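Local coordinates for 3-oxoacyl-[acyl-carrier-protein] synthase, mitochondrial (Arabidopsis thaliana, PDB 2IX4) that catalyses the condensation steps of mitochondrial fatty acid synthesis, adding two carbons from malonyl-ACP to acyl chains of 4 to at least 16 carbons, at residues A198-A203 / Y260-R265; T6-V11 / F371-I376; Y91-A96 / S163-F168. All coordinates share one frame; numbering follows the deposited sequence.

Interaction 1 of 3, residues A198-A203 / Y260-R265; sequences ADVMVA and YEHAKR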
ATOM      1  N   ALA A 198      -1.875  -7.657  17.365  1.00 20.25           N
ATOM      2  CA  ALA A 198      -1.092  -8.877  17.174  1.00 20.05           C
ATOM      3  C   ALA A 198       0.004  -8.983  18.227  1.00 20.14           C
ATOM      4  O   ALA A 198       0.363  -7.992  18.864  1.00 19.89           O
ATOM      5  CB  ALA A 198      -0.483  -8.900  15.778  1.00 19.85           C
ATOM      6  N   ASP A 199       0.527 -10.193  18.406  1.00 20.00           N
ATOM      7  CA  ASP A 199       1.678 -10.415  19.274  1.00 20.36           C
ATOM      8  C   ASP A 199       2.957 -10.605  18.462  1.00 20.16           C
ATOM      9  O   ASP A 199       4.053 -10.363  18.967  1.00 20.37           O
ATOM     10  CB  ASP A 199       1.453 -11.629  20.175  1.00 20.35           C
ATOM     11  CG  ASP A 199       0.405 -11.380  21.244  1.00 21.67           C
ATOM     12  OD1 ASP A 199       0.234 -10.215  21.676  1.00 23.00           O
ATOM     13  OD2 ASP A 199      -0.248 -12.358  21.659  1.00 22.69           O
ATOM     14  N   VAL A 200       2.802 -11.063  17.219  1.00 19.94           N
ATOM     15  CA  VAL A 200       3.910 -11.294  16.289  1.00 19.68           C
ATOM     16  C   VAL A 200       3.522 -10.753  14.918  1.00 19.78           C
ATOM     17  O   VAL A 200       2.413 -10.992  14.449  1.00 19.76           O
ATOM     18  CB  VAL A 200       4.241 -12.810  16.137  1.00 19.61           C
ATOM     19  CG1 VAL A 200       5.434 -13.016  15.204  1.00 19.33           C
ATOM     20  CG2 VAL A 200       4.508 -13.466  17.488  1.00 19.35           C
ATOM     21  N   MET A 201       4.434 -10.024  14.282  1.00 19.99           N
ATOM     22  CA  MET A 201       4.226  -9.557  12.917  1.00 20.26           C
ATOM     23  C   MET A 201       5.430  -9.884  12.042  1.00 20.65           C
ATOM     24  O   MET A 201       6.575  -9.590  12.402  1.00 20.99           O
ATOM     25  CB  MET A 201       3.949  -8.047  12.876  1.00 20.16           C
ATOM     26  CG  MET A 201       2.595  -7.612  13.440  1.00 19.71           C
ATOM     27  SD  MET A 201       1.144  -8.113  12.486  1.00 19.81           S
ATOM     28  CE  MET A 201       1.330  -7.126  10.989  1.00 18.14           C
ATOM     29  N   VAL A 202       5.154 -10.495  10.893  1.00 20.80           N
ATOM     30  CA  VAL A 202       6.150 -10.742   9.865  1.00 20.94           C
ATOM     31  C   VAL A 202       6.069  -9.567   8.893  1.00 21.22           C
ATOM     32  O   VAL A 202       5.105  -9.450   8.136  1.00 21.53           O
ATOM     33  CB  VAL A 202       5.878 -12.080   9.141  1.00 20.97           C
ATOM     34  CG1 VAL A 202       7.015 -12.417   8.190  1.00 20.79           C
ATOM     35  CG2 VAL A 202       5.681 -13.206  10.156  1.00 20.98           C
ATOM     36  N   ALA A 203       7.071  -8.691   8.932  1.00 21.25           N
ATOM     37  CA  ALA A 203       6.986  -7.397   8.249  1.00 21.40           C
ATOM     38  C   ALA A 203       8.218  -7.057   7.419  1.00 21.46           C
ATOM     39  O   ALA A 203       9.331  -7.484   7.733  1.00 21.62           O
ATOM     40  CB  ALA A 203       6.713  -6.285   9.266  1.00 21.08           C
ATOM     41  N   TYR A 260       7.559  -7.785  23.524  1.00 22.94           N
ATOM     42  CA  TYR A 260       8.712  -8.115  24.364  1.00 23.38           C
ATOM     43  C   TYR A 260       8.457  -9.239  25.376  1.00 23.57           C
ATOM     44  O   TYR A 260       9.260 -10.174  25.489  1.00 23.42           O
ATOM     45  CB  TYR A 260       9.223  -6.833  25.044  1.00 23.65           C
ATOM     46  CG  TYR A 260      10.490  -6.965  25.871  1.00 24.11           C
ATOM     47  CD1 TYR A 260      11.534  -7.805  25.476  1.00 24.45           C
ATOM     48  CD2 TYR A 260      10.654  -6.213  27.034  1.00 24.51           C
ATOM     49  CE1 TYR A 260      12.693  -7.914  26.233  1.00 24.64           C
ATOM     50  CE2 TYR A 260      11.811  -6.312  27.799  1.00 24.95           C
ATOM     51  CZ  TYR A 260      12.824  -7.163  27.392  1.00 24.92           C
ATOM     52  OH  TYR A 260      13.970  -7.262  28.143  1.00 25.45           O
ATOM     53  N   GLU A 261       7.341  -9.161  26.096  1.00 23.83           N
ATOM     54  CA  GLU A 261       6.995 -10.197  27.081  1.00 24.31           C
ATOM     55  C   GLU A 261       6.731 -11.550  26.423  1.00 24.40           C
ATOM     56  O   GLU A 261       7.112 -12.592  26.963  1.00 24.50           O
ATOM     57  CB  GLU A 261       5.796  -9.775  27.940  1.00 24.38           C
ATOM     58  CG  GLU A 261       6.046  -8.547  28.818  1.00 25.19           C
ATOM     59  CD  GLU A 261       7.171  -8.745  29.822  1.00 26.37           C
ATOM     60  OE1 GLU A 261       7.324  -9.870  30.355  1.00 26.56           O
ATOM     61  OE2 GLU A 261       7.900  -7.767  30.084  1.00 27.03           O
ATOM     62  N   HIS A 262       6.082 -11.518  25.259  1.00 24.62           N
ATOM     63  CA  HIS A 262       5.834 -12.712  24.449  1.00 24.85           C
ATOM     64  C   HIS A 262       7.152 -13.389  24.057  1.00 24.88           C
ATOM     65  O   HIS A 262       7.290 -14.610  24.173  1.00 24.70           O
ATOM     66  CB  HIS A 262       5.022 -12.339  23.199  1.00 24.91           C
ATOM     67  CG  HIS A 262       4.582 -13.515  22.381  1.00 25.58           C
ATOM     68  ND1 HIS A 262       5.366 -14.071  21.391  1.00 26.24           N
ATOM     69  CD2 HIS A 262       3.435 -14.235  22.399  1.00 25.71           C
ATOM     70  CE1 HIS A 262       4.723 -15.086  20.841  1.00 26.02           C
ATOM     71  NE2 HIS A 262       3.549 -15.205  21.432  1.00 25.54           N
ATOM     72  N   ALA A 263       8.117 -12.584  23.609  1.00 24.99           N
ATOM     73  CA  ALA A 263       9.447 -13.073  23.226  1.00 25.11           C
ATOM     74  C   ALA A 263      10.214 -13.685  24.399  1.00 25.21           C
ATOM     75  O   ALA A 263      10.833 -14.744  24.257  1.00 24.97           O
ATOM     76  CB  ALA A 263      10.262 -11.948  22.585  1.00 25.04           C
ATOM     77  N   LYS A 264      10.169 -13.018  25.552  1.00 25.48           N
ATOM     78  CA  LYS A 264      10.880 -13.482  26.748  1.00 25.72           C
ATOM     79  C   LYS A 264      10.312 -14.790  27.288  1.00 25.79           C
ATOM     80  O   LYS A 264      11.064 -15.661  27.732  1.00 25.62           O
ATOM     81  CB  LYS A 264      10.874 -12.415  27.844  1.00 25.84           C
ATOM     82  CG  LYS A 264      11.857 -11.269  27.616  1.00 26.72           C
ATOM     83  CD  LYS A 264      12.014 -10.404  28.861  1.00 27.96           C
ATOM     84  CE  LYS A 264      10.777  -9.551  29.121  1.00 28.91           C
ATOM     85  NZ  LYS A 264      10.880  -8.803  30.404  1.00 30.08           N
ATOM     86  N   ARG A 265       8.986 -14.918  27.239  1.00 26.05           N
ATOM     87  CA  ARG A 265       8.282 -16.118  27.705  1.00 26.35           C
ATOM     88  C   ARG A 265       8.738 -17.397  27.006  1.00 26.01           C
ATOM     89  O   ARG A 265       8.944 -18.421  27.658  1.00 25.87           O
ATOM     90  CB  ARG A 265       6.773 -15.945  27.528  1.00 26.70           C
ATOM     91  CG  ARG A 265       6.064 -15.363  28.734  1.00 28.41           C
ATOM     92  CD  ARG A 265       5.383 -16.449  29.554  1.00 31.00           C
ATOM     93  NE  ARG A 265       4.081 -16.823  29.000  1.00 33.01           N
ATOM     94  CZ  ARG A 265       3.305 -17.795  29.481  1.00 34.08           C
ATOM     95  NH1 ARG A 265       3.688 -18.506  30.535  1.00 34.50           N
ATOM     96  NH2 ARG A 265       2.137 -18.056  28.906  1.00 34.94           N
TER

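Interaction 2 of 3, residues T6-V11 / F371-I376; sequences TGLGMV and FSILAI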
ATOM      1  N   THR A   6      13.069 -10.556  16.538  1.00 20.14           N
ATOM      2  CA  THR A   6      13.494 -11.909  16.900  1.00 19.86           C
ATOM      3  C   THR A   6      13.913 -12.765  15.703  1.00 19.74           C
ATOM      4  O   THR A   6      14.399 -13.880  15.877  1.00 19.54           O
ATOM      5  CB  THR A   6      12.399 -12.655  17.707  1.00 19.91           C
ATOM      6  OG1 THR A   6      11.151 -12.593  17.005  1.00 19.90           O
ATOM      7  CG2 THR A   6      12.229 -12.042  19.086  1.00 20.19           C
ATOM      8  N   GLY A   7      13.733 -12.242  14.494  1.00 19.64           N
ATOM      9  CA  GLY A   7      14.110 -12.969  13.285  1.00 19.41           C
ATOM     10  C   GLY A   7      14.434 -12.043  12.135  1.00 19.49           C
ATOM     11  O   GLY A   7      13.760 -11.034  11.942  1.00 19.20           O
ATOM     12  N   LEU A   8      15.475 -12.389  11.380  1.00 19.65           N
ATOM     13  CA  LEU A   8      15.891 -11.611  10.213  1.00 19.72           C
ATOM     14  C   LEU A   8      15.939 -12.494   8.968  1.00 20.05           C
ATOM     15  O   LEU A   8      16.365 -13.651   9.031  1.00 19.75           O
ATOM     16  CB  LEU A   8      17.264 -10.965  10.446  1.00 19.74           C
ATOM     17  CG  LEU A   8      17.523 -10.065  11.663  1.00 19.29           C
ATOM     18  CD1 LEU A   8      18.990  -9.681  11.728  1.00 18.97           C
ATOM     19  CD2 LEU A   8      16.663  -8.816  11.646  1.00 18.97           C
ATOM     20  N   GLY A   9      15.498 -11.945   7.838  1.00 20.05           N
ATOM     21  CA  GLY A   9      15.508 -12.681   6.576  1.00 20.35           C
ATOM     22  C   GLY A   9      15.620 -11.740   5.398  1.00 20.61           C
ATOM     23  O   GLY A   9      14.991 -10.684   5.385  1.00 20.51           O
ATOM     24  N   MET A  10      16.429 -12.114   4.410  1.00 20.82           N
ATOM     25  CA  MET A  10      16.603 -11.265   3.228  1.00 21.36           C
ATOM     26  C   MET A  10      17.129 -12.010   2.006  1.00 21.41           C
ATOM     27  O   MET A  10      17.784 -13.051   2.119  1.00 21.25           O
ATOM     28  CB  MET A  10      17.502 -10.057   3.547  1.00 21.57           C
ATOM     29  CG  MET A  10      18.989 -10.382   3.734  1.00 22.25           C
ATOM     30  SD  MET A  10      19.890  -9.230   4.791  1.00 25.45           S
ATOM     31  CE  MET A  10      19.310  -7.649   4.187  1.00 21.85           C
ATOM     32  N   VAL A  11      16.810 -11.458   0.840  1.00 21.56           N
ATOM     33  CA  VAL A  11      17.391 -11.880  -0.431  1.00 21.67           C
ATOM     34  C   VAL A  11      17.725 -10.607  -1.205  1.00 21.61           C
ATOM     35  O   VAL A  11      16.844  -9.797  -1.497  1.00 21.46           O
ATOM     36  CB  VAL A  11      16.462 -12.872  -1.217  1.00 21.90           C
ATOM     37  CG1 VAL A  11      15.035 -12.344  -1.350  1.00 22.50           C
ATOM     38  CG2 VAL A  11      17.047 -13.224  -2.578  1.00 21.95           C
ATOM     39  N   PHE A 371      20.106  -4.061   8.108  1.00 18.93           N
ATOM     40  CA  PHE A 371      21.494  -3.607   8.234  1.00 18.99           C
ATOM     41  C   PHE A 371      21.714  -2.838   9.540  1.00 19.07           C
ATOM     42  O   PHE A 371      22.741  -3.013  10.202  1.00 19.23           O
ATOM     43  CB  PHE A 371      21.921  -2.740   7.038  1.00 18.92           C
ATOM     44  CG  PHE A 371      22.031  -3.488   5.729  1.00 18.83           C
ATOM     45  CD1 PHE A 371      22.013  -2.790   4.522  1.00 19.46           C
ATOM     46  CD2 PHE A 371      22.154  -4.878   5.696  1.00 19.04           C
ATOM     47  CE1 PHE A 371      22.112  -3.460   3.303  1.00 18.93           C
ATOM     48  CE2 PHE A 371      22.251  -5.555   4.484  1.00 19.54           C
ATOM     49  CZ  PHE A 371      22.229  -4.845   3.283  1.00 18.91           C
ATOM     50  N   SER A 372      20.746  -1.996   9.899  1.00 19.13           N
ATOM     51  CA  SER A 372      20.787  -1.217  11.139  1.00 19.26           C
ATOM     52  C   SER A 372      20.698  -2.102  12.389  1.00 19.30           C
ATOM     53  O   SER A 372      21.416  -1.878  13.365  1.00 19.22           O
ATOM     54  CB  SER A 372      19.675  -0.164  11.144  1.00 19.20           C
ATOM     55  OG  SER A 372      19.806   0.708  10.031  1.00 19.41           O
ATOM     56  N   ILE A 373      19.819  -3.101  12.345  1.00 19.59           N
ATOM     57  CA  ILE A 373      19.693  -4.091  13.426  1.00 19.84           C
ATOM     58  C   ILE A 373      20.985  -4.896  13.565  1.00 20.10           C
ATOM     59  O   ILE A 373      21.432  -5.180  14.682  1.00 20.54           O
ATOM     60  CB  ILE A 373      18.488  -5.046  13.187  1.00 19.85           C
ATOM     61  CG1 ILE A 373      17.166  -4.270  13.240  1.00 19.67           C
ATOM     62  CG2 ILE A 373      18.468  -6.187  14.214  1.00 19.64           C
ATOM     63  CD1 ILE A 373      16.029  -4.915  12.446  1.00 19.85           C
ATOM     64  N   LEU A 374      21.581  -5.257  12.429  1.00 20.21           N
ATOM     65  CA  LEU A 374      22.834  -6.023  12.416  1.00 20.18           C
ATOM     66  C   LEU A 374      24.032  -5.206  12.906  1.00 20.00           C
ATOM     67  O   LEU A 374      24.957  -5.756  13.504  1.00 19.85           O
ATOM     68  CB  LEU A 374      23.107  -6.611  11.028  1.00 20.19           C
ATOM     69  CG  LEU A 374      22.235  -7.803  10.611  1.00 20.57           C
ATOM     70  CD1 LEU A 374      22.416  -8.119   9.128  1.00 20.76           C
ATOM     71  CD2 LEU A 374      22.525  -9.032  11.468  1.00 20.42           C
ATOM     72  N   ALA A 375      24.004  -3.900  12.643  1.00 19.95           N
ATOM     73  CA  ALA A 375      25.014  -2.977  13.163  1.00 19.72           C
ATOM     74  C   ALA A 375      25.037  -3.003  14.690  1.00 19.56           C
ATOM     75  O   ALA A 375      26.107  -3.071  15.302  1.00 19.42           O
ATOM     76  CB  ALA A 375      24.761  -1.559  12.649  1.00 19.70           C
ATOM     77  N   ILE A 376      23.850  -2.946  15.293  1.00 19.48           N
ATOM     78  CA  ILE A 376      23.689  -3.090  16.739  1.00 19.68           C
ATOM     79  C   ILE A 376      24.170  -4.469  17.198  1.00 19.79           C
ATOM     80  O   ILE A 376      24.958  -4.576  18.136  1.00 19.93           O
ATOM     81  CB  ILE A 376      22.214  -2.864  17.172  1.00 19.55           C
ATOM     82  CG1 ILE A 376      21.797  -1.408  16.916  1.00 19.37           C
ATOM     83  CG2 ILE A 376      22.014  -3.232  18.643  1.00 19.83           C
ATOM     84  CD1 ILE A 376      20.302  -1.164  16.985  1.00 18.47           C
TER

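Interaction 3 of 3, residues Y91-A96 / S163-F168; sequences YAVCAA and SMKYGF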
ATOM      1  N   TYR A  91      10.376 -13.519  -3.598  1.00 20.81           N
ATOM      2  CA  TYR A  91      11.436 -12.921  -2.780  1.00 20.63           C
ATOM      3  C   TYR A  91      10.997 -12.781  -1.324  1.00 20.53           C
ATOM      4  O   TYR A  91      11.746 -13.125  -0.408  1.00 20.64           O
ATOM      5  CB  TYR A  91      11.853 -11.546  -3.321  1.00 20.72           C
ATOM      6  CG  TYR A  91      12.558 -11.545  -4.662  1.00 20.57           C
ATOM      7  CD1 TYR A  91      12.668 -10.367  -5.396  1.00 20.92           C
ATOM      8  CD2 TYR A  91      13.106 -12.712  -5.204  1.00 21.04           C
ATOM      9  CE1 TYR A  91      13.309 -10.342  -6.620  1.00 21.29           C
ATOM     10  CE2 TYR A  91      13.746 -12.699  -6.439  1.00 20.97           C
ATOM     11  CZ  TYR A  91      13.842 -11.508  -7.140  1.00 21.48           C
ATOM     12  OH  TYR A  91      14.469 -11.470  -8.361  1.00 21.71           O
ATOM     13  N   ALA A  92       9.777 -12.283  -1.132  1.00 20.49           N
ATOM     14  CA  ALA A  92       9.212 -12.057   0.193  1.00 20.56           C
ATOM     15  C   ALA A  92       9.008 -13.365   0.940  1.00 20.63           C
ATOM     16  O   ALA A  92       9.317 -13.453   2.123  1.00 20.65           O
ATOM     17  CB  ALA A  92       7.902 -11.295   0.089  1.00 20.54           C
ATOM     18  N   VAL A  93       8.494 -14.377   0.247  1.00 20.76           N
ATOM     19  CA  VAL A  93       8.272 -15.687   0.859  1.00 20.72           C
ATOM     20  C   VAL A  93       9.607 -16.305   1.270  1.00 20.77           C
ATOM     21  O   VAL A  93       9.736 -16.831   2.374  1.00 20.87           O
ATOM     22  CB  VAL A  93       7.453 -16.633  -0.062  1.00 20.87           C
ATOM     23  CG1 VAL A  93       7.380 -18.048   0.520  1.00 20.61           C
ATOM     24  CG2 VAL A  93       6.049 -16.080  -0.270  1.00 20.53           C
ATOM     25  N   CYS A  94      10.598 -16.214   0.382  1.00 20.83           N
ATOM     26  CA  CYS A  94      11.958 -16.683   0.664  1.00 20.90           C
ATOM     27  C   CYS A  94      12.532 -16.018   1.920  1.00 20.72           C
ATOM     28  O   CYS A  94      13.019 -16.700   2.826  1.00 20.50           O
ATOM     29  CB  CYS A  94      12.871 -16.421  -0.542  1.00 20.88           C
ATOM     30  SG  CYS A  94      14.586 -16.925  -0.310  1.00 21.64           S
ATOM     31  N   ALA A  95      12.455 -14.690   1.963  1.00 20.32           N
ATOM     32  CA  ALA A  95      12.945 -13.910   3.098  1.00 20.26           C
ATOM     33  C   ALA A  95      12.148 -14.171   4.377  1.00 20.19           C
ATOM     34  O   ALA A  95      12.726 -14.262   5.464  1.00 20.20           O
ATOM     35  CB  ALA A  95      12.946 -12.426   2.759  1.00 19.92           C
ATOM     36  N   ALA A  96      10.825 -14.291   4.242  1.00 19.90           N
ATOM     37  CA  ALA A  96       9.953 -14.550   5.388  1.00 19.83           C
ATOM     38  C   ALA A  96      10.246 -15.907   6.007  1.00 19.89           C
ATOM     39  O   ALA A  96      10.236 -16.045   7.229  1.00 20.06           O
ATOM     40  CB  ALA A  96       8.489 -14.446   4.997  1.00 19.72           C
ATOM     41  N   SER A 163       1.015 -15.257   4.731  1.00 22.57           N
ATOM     42  CA  SER A 163      -0.018 -15.647   5.696  1.00 23.02           C
ATOM     43  C   SER A 163      -0.607 -17.020   5.386  1.00 23.06           C
ATOM     44  O   SER A 163      -0.793 -17.832   6.290  1.00 23.08           O
ATOM     45  CB  SER A 163      -1.129 -14.599   5.760  1.00 23.11           C
ATOM     46  OG  SER A 163      -1.750 -14.446   4.499  1.00 24.77           O
ATOM     47  N   MET A 164      -0.889 -17.267   4.106  1.00 23.20           N
ATOM     48  CA  MET A 164      -1.398 -18.562   3.639  1.00 23.42           C
ATOM     49  C   MET A 164      -0.445 -19.718   3.927  1.00 22.93           C
ATOM     50  O   MET A 164      -0.876 -20.788   4.364  1.00 22.91           O
ATOM     51  CB  MET A 164      -1.673 -18.523   2.135  1.00 23.86           C
ATOM     52  CG  MET A 164      -3.015 -17.939   1.733  1.00 25.77           C
ATOM     53  SD  MET A 164      -3.197 -17.860  -0.069  1.00 30.40           S
ATOM     54  CE  MET A 164      -3.132 -19.597  -0.505  1.00 27.88           C
ATOM     55  N   LYS A 165       0.844 -19.503   3.668  1.00 22.40           N
ATOM     56  CA  LYS A 165       1.843 -20.561   3.815  1.00 22.06           C
ATOM     57  C   LYS A 165       1.945 -21.059   5.259  1.00 21.74           C
ATOM     58  O   LYS A 165       2.090 -22.259   5.499  1.00 21.54           O
ATOM     59  CB  LYS A 165       3.214 -20.096   3.303  1.00 22.03           C
ATOM     60  CG  LYS A 165       4.293 -21.186   3.310  1.00 22.09           C
ATOM     61  CD  LYS A 165       5.585 -20.703   2.659  1.00 22.38           C
ATOM     62  CE  LYS A 165       6.737 -21.684   2.878  1.00 23.45           C
ATOM     63  NZ  LYS A 165       6.491 -23.016   2.241  1.00 24.75           N
ATOM     64  N   TYR A 166       1.843 -20.136   6.211  1.00 21.32           N
ATOM     65  CA  TYR A 166       2.073 -20.454   7.621  1.00 20.86           C
ATOM     66  C   TYR A 166       0.797 -20.463   8.469  1.00 20.61           C
ATOM     67  O   TYR A 166       0.835 -20.815   9.649  1.00 20.64           O
ATOM     68  CB  TYR A 166       3.123 -19.503   8.203  1.00 20.97           C
ATOM     69  CG  TYR A 166       4.403 -19.476   7.402  1.00 20.86           C
ATOM     70  CD1 TYR A 166       4.659 -18.448   6.497  1.00 21.44           C
ATOM     71  CD2 TYR A 166       5.343 -20.499   7.522  1.00 21.19           C
ATOM     72  CE1 TYR A 166       5.827 -18.424   5.746  1.00 21.02           C
ATOM     73  CE2 TYR A 166       6.515 -20.486   6.777  1.00 21.08           C
ATOM     74  CZ  TYR A 166       6.747 -19.448   5.892  1.00 21.36           C
ATOM     75  OH  TYR A 166       7.902 -19.436   5.149  1.00 21.47           O
ATOM     76  N   GLY A 167      -0.325 -20.092   7.860  1.00 20.20           N
ATOM     77  CA  GLY A 167      -1.613 -20.076   8.547  1.00 19.82           C
ATOM     78  C   GLY A 167      -1.750 -18.893   9.485  1.00 19.60           C
ATOM     79  O   GLY A 167      -2.425 -18.985  10.508  1.00 19.53           O
ATOM     80  N   PHE A 168      -1.109 -17.783   9.132  1.00 19.38           N
ATOM     81  CA  PHE A 168      -1.107 -16.594   9.980  1.00 19.42           C
ATOM     82  C   PHE A 168      -2.389 -15.790   9.793  1.00 19.49           C
ATOM     83  O   PHE A 168      -2.659 -15.283   8.698  1.00 19.64           O
ATOM     84  CB  PHE A 168       0.137 -15.731   9.714  1.00 19.41           C
ATOM     85  CG  PHE A 168       1.439 -16.372  10.141  1.00 18.85           C
ATOM     86  CD1 PHE A 168       2.640 -15.974   9.562  1.00 18.97           C
ATOM     87  CD2 PHE A 168       1.467 -17.373  11.115  1.00 18.92           C
ATOM     88  CE1 PHE A 168       3.851 -16.551   9.949  1.00 18.54           C
ATOM     89  CE2 PHE A 168       2.671 -17.962  11.507  1.00 19.02           C
ATOM     90  CZ  PHE A 168       3.867 -17.548  10.922  1.00 18.49           C
TER

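Interaction 1 of 3, residues A198-A203 / Y260-R265
Asp199 and His262 mark the closest passage of the two backbones, 7.0 Å from CA to CA, where the chain enters strand 200-207 beside the short helix 260-265. The gap is filled chiefly by the imidazole of His262. Its CG stands anti to the backbone N (chi1 -173°), a torsion that carries the ring off the helix toward 198-203. Asp199 lays its CB methylene over one ring face, off toward the rim, a CH-pi contact 4.3 Å from Asp199 CB to the centroid of the His262 ring. Val200 meets the ring obliquely, with its CG2 methyl 3.7 Å from His262 CE1. A flat group suits this slot because it can lie against a methylene and a methyl at once. The polar ends look elsewhere: His262 ND1 is hydrogen-bonded to Glu258, and Asp199 OD1 forms salt bridges with Arg115 and Arg1. With an alanine in place of His262, Glu258 would probably be left without its imidazole partner and the methylene of Asp199 without the ring beneath it. The start of the strand and the helix thus meet through carbon, yet in a charged setting. Asp199 OD2 lies 4.8 Å from His262 NE2, too far to bond, and its influence is probably reduced by the arginines that hold the carboxylate, whereas the bonded Glu258 may favour a protonated ring.

Interaction 2 of 3, residues T6-V11 / F371-I376
Leu8 is the main bump on strand 6-11, and its forked end straddles Ile373 and Leu374, two successive residues of helix 371-376. One prong, Leu8 CD1, comes to 3.6 Å from Leu374 CD2, the two leucines lying alongside each other and pointing opposite ways. The other prong turns to the branched chain of Ile373, with Leu8 CD2 4.0 Å from Ile373 CD1 and 4.1 Å from Ile373 CG2. A leucine fits well here, since its two diverging methyls can each touch one neighbour. Strand and helix run at 129° to each other, their axes 10.5 Å apart at closest, a gap that side chains of this length can span. In the layered alpha/beta/alpha/beta/alpha sandwich of the thiolase fold, helix 364-378 belongs to the middle helical layer, and strand 3-12 turns one face toward it. Leu8 and Met10 both point to that face, alternating with Gly7 and Gly9, which belong to the opposite one. Met10 forms the second bump. Its chi1 of 72° sets CG between the backbone N and the carbonyl carbon, and a bend at chi3 (-45°) brings the terminal methyl round to Phe371. Met10 CE lies 3.6 Å from Phe371 CE2, meeting the ring obliquely, and the thioether chain runs nearly perpendicular to the phenylalanine side chain. Unbranched and bent, it can bring this methyl against the CE2-CZ part of the ring. Thr21 and Leu25 of helix 18-26 also touch Phe371, whose side chain lies about 8 Å from the bound potassium ion.

Interaction 3 of 3, residues Y91-A96 / S163-F168
Val93 and Lys165 meet as two aliphatic groups set obliquely to each other, Val93 CG1 lying 3.9 Å from Lys165 CD. The lysine chain is fully extended from chi1 (-175°) as far as CE, presenting a run of methylenes before it bends at chi4 (63°). A long side chain suits this exposed place because its carbon stem can pack while the charged end turns away from the packed carbons at that bend. The same stem lies along Tyr166: Lys165 CG is over the centre of one face of the Tyr166 ring, 3.9 Å above its plane. Tyr166 itself reaches toward helix 87-102 with its hydroxyl end leading. Its OH passes 4.2 Å from Val93 O, too far for a hydrogen bond, and 4.3 Å from Ala96 C, where it only packs; the hydroxyl is hydrogen-bonded instead to Asp97, the next residue along that helix. Ala96, pointing toward 163-168, is small enough to let the tyrosine come close to the helix backbone. Helices 87-102 and 157-166 both belong to the outer helical layer on one side of the thiolase-fold sandwich, and Ala96 and Phe168 rest on Val202 of the sheet beneath. At the end of helix 157-166 the chain turns at Gly167, whose positive phi of 76° is easiest for a residue without a side chain. That turn places the Phe168 ring with one face against Tyr166 CB, which stands 3.4 Å above its plane. Nearby, Ser163 and Met164 pack on Gly420 and His284 of the second subunit.

Interaction 2 is the core contact of the three, wholly apolar and buried, tying the sheet to the middle helical layer; interactions 1 and 3 are partly buried, and there Asp199, His262 and Tyr166 send their polar ends to partners outside the contacts while carbons do the packing. Strand 6-11 connects all three: its Thr6 touches Ala263 of interaction 1, and its Gly9 and Met10 backbone meets Ala95 of interaction 3, on the face away from helix 371-376. Interactions 1 and 3 join through Val202, whose methyls pack on Phe168 and Ala96. Interaction 3 alone has segments touching the second subunit, whereas interaction 2 lies nearest the potassium site.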